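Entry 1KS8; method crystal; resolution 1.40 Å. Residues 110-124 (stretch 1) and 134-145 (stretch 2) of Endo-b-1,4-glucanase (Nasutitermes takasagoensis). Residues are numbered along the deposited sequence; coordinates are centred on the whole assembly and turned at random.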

ATOM      1  N   GLN A 110      14.195 -20.411  -2.009  1.00 12.49           N
ATOM      2  CA  GLN A 110      14.295 -19.870  -0.659  1.00 12.80           C
ATOM      3  C   GLN A 110      14.993 -18.511  -0.586  1.00 11.87           C
ATOM      4  O   GLN A 110      14.527 -17.614   0.120  1.00 13.70           O
ATOM      5  CB  GLN A 110      14.978 -20.881   0.267  1.00 13.74           C
ATOM      6  CG  GLN A 110      14.084 -22.072   0.622  1.00 16.19           C
ATOM      7  CD  GLN A 110      13.893 -23.051  -0.529  1.00 15.89           C
ATOM      8  OE1 GLN A 110      12.929 -23.822  -0.549  1.00 18.25           O
ATOM      9  NE2 GLN A 110      14.819 -23.039  -1.479  1.00 15.44           N
ATOM     10  N   ASN A 111      16.091 -18.354  -1.320  1.00 10.83           N
ATOM     11  CA  ASN A 111      16.826 -17.096  -1.327  1.00 12.07           C
ATOM     12  C   ASN A 111      16.774 -16.386  -2.676  1.00 11.41           C
ATOM     13  O   ASN A 111      17.750 -15.774  -3.104  1.00 11.87           O
ATOM     14  CB  ASN A 111      18.281 -17.332  -0.920  1.00 13.86           C
ATOM     15  CG  ASN A 111      18.411 -17.811   0.510  1.00 15.03           C
ATOM     16  OD1 ASN A 111      17.919 -17.167   1.436  1.00 16.56           O
ATOM     17  ND2 ASN A 111      19.074 -18.947   0.699  1.00 17.95           N
ATOM     18  N   GLU A 112      15.630 -16.481  -3.347  1.00 10.54           N
ATOM     19  CA  GLU A 112      15.439 -15.831  -4.639  1.00 10.71           C
ATOM     20  C   GLU A 112      14.040 -15.245  -4.638  1.00  9.64           C
ATOM     21  O   GLU A 112      13.083 -15.904  -4.235  1.00 11.47           O
ATOM     22  CB  GLU A 112      15.577 -16.831  -5.789  1.00 10.70           C
ATOM     23  CG  GLU A 112      15.563 -16.173  -7.166  1.00 12.29           C
ATOM     24  CD  GLU A 112      15.832 -17.152  -8.290  1.00 12.85           C
ATOM     25  OE1 GLU A 112      14.886 -17.840  -8.729  1.00 13.28           O
ATOM     26  OE2 GLU A 112      16.999 -17.241  -8.727  1.00 14.36           O
ATOM     27  N   PHE A 113      13.919 -14.003  -5.088  1.00  9.22           N
ATOM     28  CA  PHE A 113      12.620 -13.353  -5.101  1.00  8.89           C
ATOM     29  C   PHE A 113      12.470 -12.374  -6.254  1.00  8.21           C
ATOM     30  O   PHE A 113      13.304 -11.483  -6.438  1.00  9.13           O
ATOM     31  CB  PHE A 113      12.407 -12.614  -3.776  1.00  8.84           C
ATOM     32  CG  PHE A 113      11.039 -12.028  -3.628  1.00  9.55           C
ATOM     33  CD1 PHE A 113       9.944 -12.850  -3.402  1.00  9.47           C
ATOM     34  CD2 PHE A 113      10.839 -10.657  -3.748  1.00 10.27           C
ATOM     35  CE1 PHE A 113       8.664 -12.318  -3.298  1.00  7.96           C
ATOM     36  CE2 PHE A 113       9.560 -10.112  -3.647  1.00  9.16           C
ATOM     37  CZ  PHE A 113       8.471 -10.945  -3.421  1.00  9.88           C
ATOM     38  N   TYR A 114      11.412 -12.536  -7.038  1.00  7.27           N
ATOM     39  CA  TYR A 114      11.176 -11.617  -8.139  1.00  7.66           C
ATOM     40  C   TYR A 114      10.508 -10.359  -7.607  1.00  7.86           C
ATOM     41  O   TYR A 114       9.444 -10.416  -6.986  1.00  8.56           O
ATOM     42  CB  TYR A 114      10.332 -12.275  -9.233  1.00  8.37           C
ATOM     43  CG  TYR A 114      11.170 -13.149 -10.133  1.00  7.77           C
ATOM     44  CD1 TYR A 114      11.527 -14.445  -9.750  1.00  8.62           C
ATOM     45  CD2 TYR A 114      11.676 -12.652 -11.334  1.00  7.91           C
ATOM     46  CE1 TYR A 114      12.375 -15.221 -10.546  1.00  8.71           C
ATOM     47  CE2 TYR A 114      12.520 -13.416 -12.131  1.00  8.26           C
ATOM     48  CZ  TYR A 114      12.867 -14.696 -11.732  1.00  8.27           C
ATOM     49  OH  TYR A 114      13.717 -15.438 -12.518  1.00  9.89           O
ATOM     50  N   GLY A 115      11.159  -9.224  -7.844  1.00  7.36           N
ATOM     51  CA  GLY A 115      10.647  -7.958  -7.355  1.00  8.04           C
ATOM     52  C   GLY A 115      10.010  -7.053  -8.385  1.00  6.60           C
ATOM     53  O   GLY A 115       9.563  -5.953  -8.050  1.00  6.70           O
ATOM     54  N   GLN A 116       9.959  -7.488  -9.638  1.00  7.74           N
ATOM     55  CA  GLN A 116       9.353  -6.656 -10.662  1.00  7.19           C
ATOM     56  C   GLN A 116       9.012  -7.421 -11.925  1.00  6.94           C
ATOM     57  O   GLN A 116       9.742  -8.326 -12.325  1.00  7.54           O
ATOM     58  CB  GLN A 116      10.298  -5.504 -11.028  1.00  7.75           C
ATOM     59  CG  GLN A 116       9.632  -4.344 -11.767  1.00  8.07           C
ATOM     60  CD  GLN A 116      10.585  -3.181 -11.994  1.00  6.95           C
ATOM     61  OE1 GLN A 116      11.265  -2.734 -11.068  1.00  7.57           O
ATOM     62  NE2 GLN A 116      10.633  -2.678 -13.225  1.00  7.03           N
ATOM     63  N   VAL A 117       7.882  -7.072 -12.527  1.00  7.21           N
ATOM     64  CA  VAL A 117       7.480  -7.637 -13.811  1.00  7.59           C
ATOM     65  C   VAL A 117       7.060  -6.417 -14.618  1.00  7.47           C
ATOM     66  O   VAL A 117       6.178  -5.651 -14.202  1.00  7.61           O
ATOM     67  CB  VAL A 117       6.302  -8.621 -13.721  1.00  7.57           C
ATOM     68  CG1 VAL A 117       5.955  -9.117 -15.126  1.00 11.39           C
ATOM     69  CG2 VAL A 117       6.675  -9.801 -12.835  1.00 10.00           C
ATOM     70  N   GLY A 118       7.718  -6.234 -15.758  1.00  7.53           N
ATOM     71  CA  GLY A 118       7.464  -5.092 -16.611  1.00  7.37           C
ATOM     72  C   GLY A 118       8.604  -4.108 -16.412  1.00  7.48           C
ATOM     73  O   GLY A 118       9.101  -3.950 -15.294  1.00  8.92           O
ATOM     74  N   GLN A 119       9.047  -3.472 -17.492  1.00  7.76           N
ATOM     75  CA  GLN A 119      10.117  -2.487 -17.397  1.00  8.72           C
ATOM     76  C   GLN A 119       9.463  -1.116 -17.390  1.00  7.62           C
ATOM     77  O   GLN A 119       8.511  -0.881 -18.131  1.00  9.28           O
ATOM     78  CB  GLN A 119      11.065  -2.577 -18.594  1.00  9.42           C
ATOM     79  CG  GLN A 119      12.211  -1.579 -18.483  1.00 10.52           C
ATOM     80  CD  GLN A 119      12.757  -1.135 -19.823  1.00 10.84           C
ATOM     81  OE1 GLN A 119      12.003  -0.749 -20.719  1.00 11.68           O
ATOM     82  NE2 GLN A 119      14.079  -1.162 -19.963  1.00 12.39           N
ATOM     83  N   GLY A 120       9.971  -0.211 -16.563  1.00  6.46           N
ATOM     84  CA  GLY A 120       9.389   1.118 -16.496  1.00  7.73           C
ATOM     85  C   GLY A 120       9.190   1.810 -17.833  1.00  6.83           C
ATOM     86  O   GLY A 120       8.087   2.261 -18.145  1.00  8.19           O
ATOM     87  N   ASP A 121      10.239   1.889 -18.642  1.00  7.79           N
ATOM     88  CA  ASP A 121      10.113   2.576 -19.922  1.00  7.22           C
ATOM     89  C   ASP A 121       9.189   1.919 -20.934  1.00  7.30           C
ATOM     90  O   ASP A 121       8.339   2.588 -21.519  1.00  8.67           O
ATOM     91  CB  ASP A 121      11.490   2.789 -20.550  1.00  8.15           C
ATOM     92  CG  ASP A 121      12.330   3.788 -19.777  1.00  9.45           C
ATOM     93  OD1 ASP A 121      11.784   4.437 -18.855  1.00  8.49           O
ATOM     94  OD2 ASP A 121      13.533   3.928 -20.094  1.00  8.72           O
ATOM     95  N   ALA A 122       9.347   0.618 -21.147  1.00  8.13           N
ATOM     96  CA  ALA A 122       8.511  -0.084 -22.114  1.00  8.51           C
ATOM     97  C   ALA A 122       7.046  -0.022 -21.704  1.00  8.44           C
ATOM     98  O   ALA A 122       6.161   0.148 -22.543  1.00  9.48           O
ATOM     99  CB  ALA A 122       8.957  -1.533 -22.239  1.00  9.01           C
ATOM    100  N   ASP A 123       6.795  -0.158 -20.408  1.00  7.76           N
ATOM    101  CA  ASP A 123       5.430  -0.117 -19.905  1.00  7.84           C
ATOM    102  C   ASP A 123       4.817   1.277 -20.039  1.00  7.41           C
ATOM    103  O   ASP A 123       3.723   1.440 -20.578  1.00  8.55           O
ATOM    104  CB  ASP A 123       5.395  -0.533 -18.434  1.00  8.09           C
ATOM    105  CG  ASP A 123       3.986  -0.717 -17.919  1.00  7.23           C
ATOM    106  OD1 ASP A 123       3.422  -1.806 -18.126  1.00  8.54           O
ATOM    107  OD2 ASP A 123       3.439   0.230 -17.321  1.00  7.45           O
ATOM    108  N   HIS A 124       5.534   2.285 -19.559  1.00  8.12           N
ATOM    109  CA  HIS A 124       5.028   3.649 -19.589  1.00  8.01           C
ATOM    110  C   HIS A 124       4.902   4.285 -20.970  1.00  8.57           C
ATOM    111  O   HIS A 124       4.184   5.272 -21.135  1.00 10.05           O
ATOM    112  CB  HIS A 124       5.876   4.515 -18.656  1.00  8.27           C
ATOM    113  CG  HIS A 124       5.823   4.068 -17.228  1.00  7.93           C
ATOM    114  ND1 HIS A 124       6.602   4.629 -16.237  1.00  8.85           N
ATOM    115  CD2 HIS A 124       5.081   3.109 -16.624  1.00  7.42           C
ATOM    116  CE1 HIS A 124       6.340   4.036 -15.085  1.00  8.92           C
ATOM    117  NE2 HIS A 124       5.421   3.110 -15.293  1.00  8.11           N
ATOM    118  N   THR A 134       1.518  -5.513 -25.837  1.00 12.29           N
ATOM    119  CA  THR A 134       2.216  -6.434 -26.727  1.00 13.64           C
ATOM    120  C   THR A 134       3.726  -6.349 -26.530  1.00 12.71           C
ATOM    121  O   THR A 134       4.479  -7.091 -27.164  1.00 14.54           O
ATOM    122  CB  THR A 134       1.908  -6.139 -28.210  1.00 14.99           C
ATOM    123  OG1 THR A 134       2.407  -4.843 -28.558  1.00 17.62           O
ATOM    124  CG2 THR A 134       0.408  -6.187 -28.460  1.00 16.57           C
ATOM    125  N   MET A 135       4.171  -5.454 -25.652  1.00 10.53           N
ATOM    126  CA  MET A 135       5.600  -5.297 -25.408  1.00  9.89           C
ATOM    127  C   MET A 135       6.116  -6.346 -24.435  1.00  9.51           C
ATOM    128  O   MET A 135       5.359  -6.900 -23.636  1.00  9.99           O
ATOM    129  CB  MET A 135       5.911  -3.899 -24.857  1.00  9.76           C
ATOM    130  CG  MET A 135       5.674  -3.716 -23.359  1.00 10.56           C
ATOM    131  SD  MET A 135       3.948  -3.823 -22.837  1.00  9.74           S
ATOM    132  CE  MET A 135       3.375  -2.173 -23.253  1.00 11.07           C
ATOM    133  N   ALA A 136       7.415  -6.620 -24.512  1.00 10.89           N
ATOM    134  CA  ALA A 136       8.029  -7.590 -23.622  1.00  9.49           C
ATOM    135  C   ALA A 136       7.920  -7.084 -22.192  1.00  9.22           C
ATOM    136  O   ALA A 136       8.019  -5.882 -21.937  1.00  8.48           O
ATOM    137  CB  ALA A 136       9.494  -7.797 -23.996  1.00 10.73           C
ATOM    138  N   ARG A 137       7.700  -8.008 -21.266  1.00  8.48           N
ATOM    139  CA  ARG A 137       7.594  -7.673 -19.853  1.00  9.00           C
ATOM    140  C   ARG A 137       8.641  -8.458 -19.077  1.00  9.01           C
ATOM    141  O   ARG A 137       8.383  -9.555 -18.575  1.00  9.74           O
ATOM    142  CB  ARG A 137       6.181  -7.974 -19.338  1.00  8.67           C
ATOM    143  CG  ARG A 137       5.171  -6.910 -19.760  1.00  8.51           C
ATOM    144  CD  ARG A 137       3.731  -7.320 -19.500  1.00  8.87           C
ATOM    145  NE  ARG A 137       3.409  -7.499 -18.086  1.00  6.86           N
ATOM    146  CZ  ARG A 137       3.258  -6.512 -17.205  1.00  7.69           C
ATOM    147  NH1 ARG A 137       3.404  -5.245 -17.574  1.00  7.64           N
ATOM    148  NH2 ARG A 137       2.928  -6.794 -15.950  1.00  7.58           N
ATOM    149  N   PRO A 138       9.858  -7.903 -18.983  1.00  8.71           N
ATOM    150  CA  PRO A 138      10.945  -8.564 -18.263  1.00  9.13           C
ATOM    151  C   PRO A 138      10.617  -8.706 -16.786  1.00  9.09           C
ATOM    152  O   PRO A 138       9.873  -7.899 -16.224  1.00  8.33           O
ATOM    153  CB  PRO A 138      12.136  -7.631 -18.485  1.00 10.79           C
ATOM    154  CG  PRO A 138      11.797  -6.910 -19.754  1.00 15.51           C
ATOM    155  CD  PRO A 138      10.324  -6.653 -19.609  1.00 10.63           C
ATOM    156  N   ALA A 139      11.174  -9.739 -16.166  1.00  8.76           N
ATOM    157  CA  ALA A 139      10.985  -9.976 -14.744  1.00  8.60           C
ATOM    158  C   ALA A 139      12.361  -9.836 -14.113  1.00  9.02           C
ATOM    159  O   ALA A 139      13.344 -10.385 -14.620  1.00 10.86           O
ATOM    160  CB  ALA A 139      10.424 -11.373 -14.505  1.00 10.16           C
ATOM    161  N   TYR A 140      12.435  -9.088 -13.018  1.00  7.89           N
ATOM    162  CA  TYR A 140      13.699  -8.855 -12.331  1.00  7.76           C
ATOM    163  C   TYR A 140      13.645  -9.445 -10.929  1.00  7.82           C
ATOM    164  O   TYR A 140      12.612  -9.381 -10.259  1.00  7.60           O
ATOM    165  CB  TYR A 140      13.976  -7.352 -12.249  1.00  7.72           C
ATOM    166  CG  TYR A 140      13.957  -6.635 -13.583  1.00  9.06           C
ATOM    167  CD1 TYR A 140      14.782  -7.041 -14.631  1.00  9.39           C
ATOM    168  CD2 TYR A 140      13.131  -5.530 -13.788  1.00  9.56           C
ATOM    169  CE1 TYR A 140      14.787  -6.361 -15.852  1.00 10.61           C
ATOM    170  CE2 TYR A 140      13.129  -4.845 -15.002  1.00  9.53           C
ATOM    171  CZ  TYR A 140      13.957  -5.264 -16.026  1.00  9.66           C
ATOM    172  OH  TYR A 140      13.956  -4.575 -17.221  1.00 12.31           O
ATOM    173  N   LYS A 141      14.763 -10.003 -10.480  1.00  8.67           N
ATOM    174  CA  LYS A 141      14.809 -10.629  -9.171  1.00  9.35           C
ATOM    175  C   LYS A 141      16.013 -10.234  -8.328  1.00  8.74           C
ATOM    176  O   LYS A 141      16.984  -9.654  -8.821  1.00  9.69           O
ATOM    177  CB  LYS A 141      14.841 -12.149  -9.343  1.00 11.21           C
ATOM    178  CG  LYS A 141      16.133 -12.654  -9.986  1.00 12.04           C
ATOM    179  CD  LYS A 141      16.132 -14.168 -10.152  1.00 14.26           C
ATOM    180  CE  LYS A 141      17.499 -14.683 -10.578  1.00 18.78           C
ATOM    181  NZ  LYS A 141      17.955 -14.077 -11.854  1.00 22.82           N
ATOM    182  N   ILE A 142      15.915 -10.543  -7.042  1.00  8.63           N
ATOM    183  CA  ILE A 142      17.017 -10.340  -6.122  1.00  8.99           C
ATOM    184  C   ILE A 142      17.389 -11.769  -5.728  1.00 10.15           C
ATOM    185  O   ILE A 142      16.552 -12.677  -5.786  1.00  9.89           O
ATOM    186  CB  ILE A 142      16.626  -9.523  -4.853  1.00  8.68           C
ATOM    187  CG1 ILE A 142      15.362 -10.089  -4.204  1.00  9.03           C
ATOM    188  CG2 ILE A 142      16.448  -8.055  -5.216  1.00 10.34           C
ATOM    189  CD1 ILE A 142      15.027  -9.437  -2.867  1.00  9.36           C
ATOM    190  N   ASP A 143      18.651 -11.977  -5.377  1.00 10.52           N
ATOM    191  CA  ASP A 143      19.127 -13.294  -4.968  1.00 11.55           C
ATOM    192  C   ASP A 143      20.349 -13.112  -4.078  1.00 12.26           C
ATOM    193  O   ASP A 143      20.646 -11.996  -3.662  1.00 11.06           O
ATOM    194  CB  ASP A 143      19.461 -14.170  -6.188  1.00 13.03           C
ATOM    195  CG  ASP A 143      20.340 -13.469  -7.204  1.00 14.53           C
ATOM    196  OD1 ASP A 143      21.273 -12.750  -6.800  1.00 14.93           O
ATOM    197  OD2 ASP A 143      20.102 -13.654  -8.419  1.00 18.13           O
ATOM    198  N   THR A 144      21.061 -14.193  -3.781  1.00 12.81           N
ATOM    199  CA  THR A 144      22.224 -14.083  -2.909  1.00 13.99           C
ATOM    200  C   THR A 144      23.353 -13.205  -3.448  1.00 14.78           C
ATOM    201  O   THR A 144      24.107 -12.625  -2.669  1.00 15.98           O
ATOM    202  CB  THR A 144      22.795 -15.472  -2.552  1.00 13.87           C
ATOM    203  OG1 THR A 144      23.137 -16.179  -3.750  1.00 15.75           O
ATOM    204  CG2 THR A 144      21.769 -16.274  -1.762  1.00 14.13           C
ATOM    205  N   SER A 145      23.465 -13.094  -4.769  1.00 14.56           N
ATOM    206  CA  SER A 145      24.518 -12.273  -5.369  1.00 15.93           C
ATOM    207  C   SER A 145      24.066 -10.825  -5.550  1.00 15.81           C
ATOM    208  O   SER A 145      24.886  -9.908  -5.600  1.00 16.95           O
ATOM    209  CB  SER A 145      24.940 -12.854  -6.723  1.00 17.61           C
ATOM    210  OG  SER A 145      23.873 -12.835  -7.651  1.00 23.16           O
TER
HETATM  211  O   HOH W   1      19.864 -16.908  -4.519  1.00 17.66           O
HETATM  212  O   HOH W   2       7.454  -3.997 -19.858  1.00  8.08           O
HETATM  213  O   HOH W   3       4.646  -3.598 -19.608  1.00  9.04           O

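The two stretches pair as antiparallel strands, with N-to-C directions 142° apart and 982 Å² buried between them, both sides summed. Backbone hydrogen bonds define the register. Phe113 and Ile142 bond reciprocally, Phe113 N to Ile142 O at 3.0 Å and Ile142 N to Phe113 O at 2.8 Å, both with N-H...O angles above 165°. A beta bulge then shifts the register by one residue: Tyr140 O accepts from Gly115 N at 2.8 Å and, weakly, from Gln116 N at 3.3 Å, with bent N-H...O angles of 139° and 137°, so that one carbonyl serves two donors at the bulge. Tyr140 N returns a bond to Gln116 O at 2.9 Å, and Gly118 N to Pro138 O at 2.8 Å closes the ladder; proline, lacking an amide hydrogen, contributes its carbonyl. CA-H...O contacts fill in between, such as Ala139 CA to Gln116 O at 3.2 Å.

Apolar packing occupies both faces of the sheet. On one, Tyr114 and Val117 lie with Lys141 and Ala139. Lys141 CB sits 3.7 Å from the centroid of the Tyr114 ring and 8° off its normal, a CH-pi contact, while Tyr114 CD2 lies 3.6 Å from Ala139 CB, an apolar contact between ring and methyl. On the other face, Phe113 CB meets Ile142 CG1 at 3.9 Å. There too Gln116 NE2 approaches the Tyr140 ring edge, 3.8 Å from Tyr140 CE2, and donates to Gly118 O at 2.9 Å. Beyond the strands, Ala122 CB packs against Met135 CG at 4.1 Å.

Charge contributes chiefly through Arg137. Its NH1 forms a salt bridge with Asp123 OD1 at 3.5 Å, reinforced by water 3, which donates to Asp123 OD1 (2.6 Å) and accepts from Arg137 NH1 (2.9 Å). Gly118 CA lies over the guanidinium face. An ideal CB on Gly118 would fall 3.1 Å from Arg137 NH1, and phi/psi of 103°/141° would also jam it against the preceding carbonyl, so glycine suits the site on both counts. Glu112 OE2 and Lys141 NZ, 4.6 Å apart, are too distant for a salt bridge.

Water extends the pairing past each end of the ladder. Water 1 donates to Asn111 O (2.8 Å) and accepts from Thr144 N (3.1 Å); water 2 accepts from Gln119 N and donates to Ala136 O, both at 2.9 Å. Gln119 also caps the following helix, its OE1 accepting from Ala122 N at 3.0 Å.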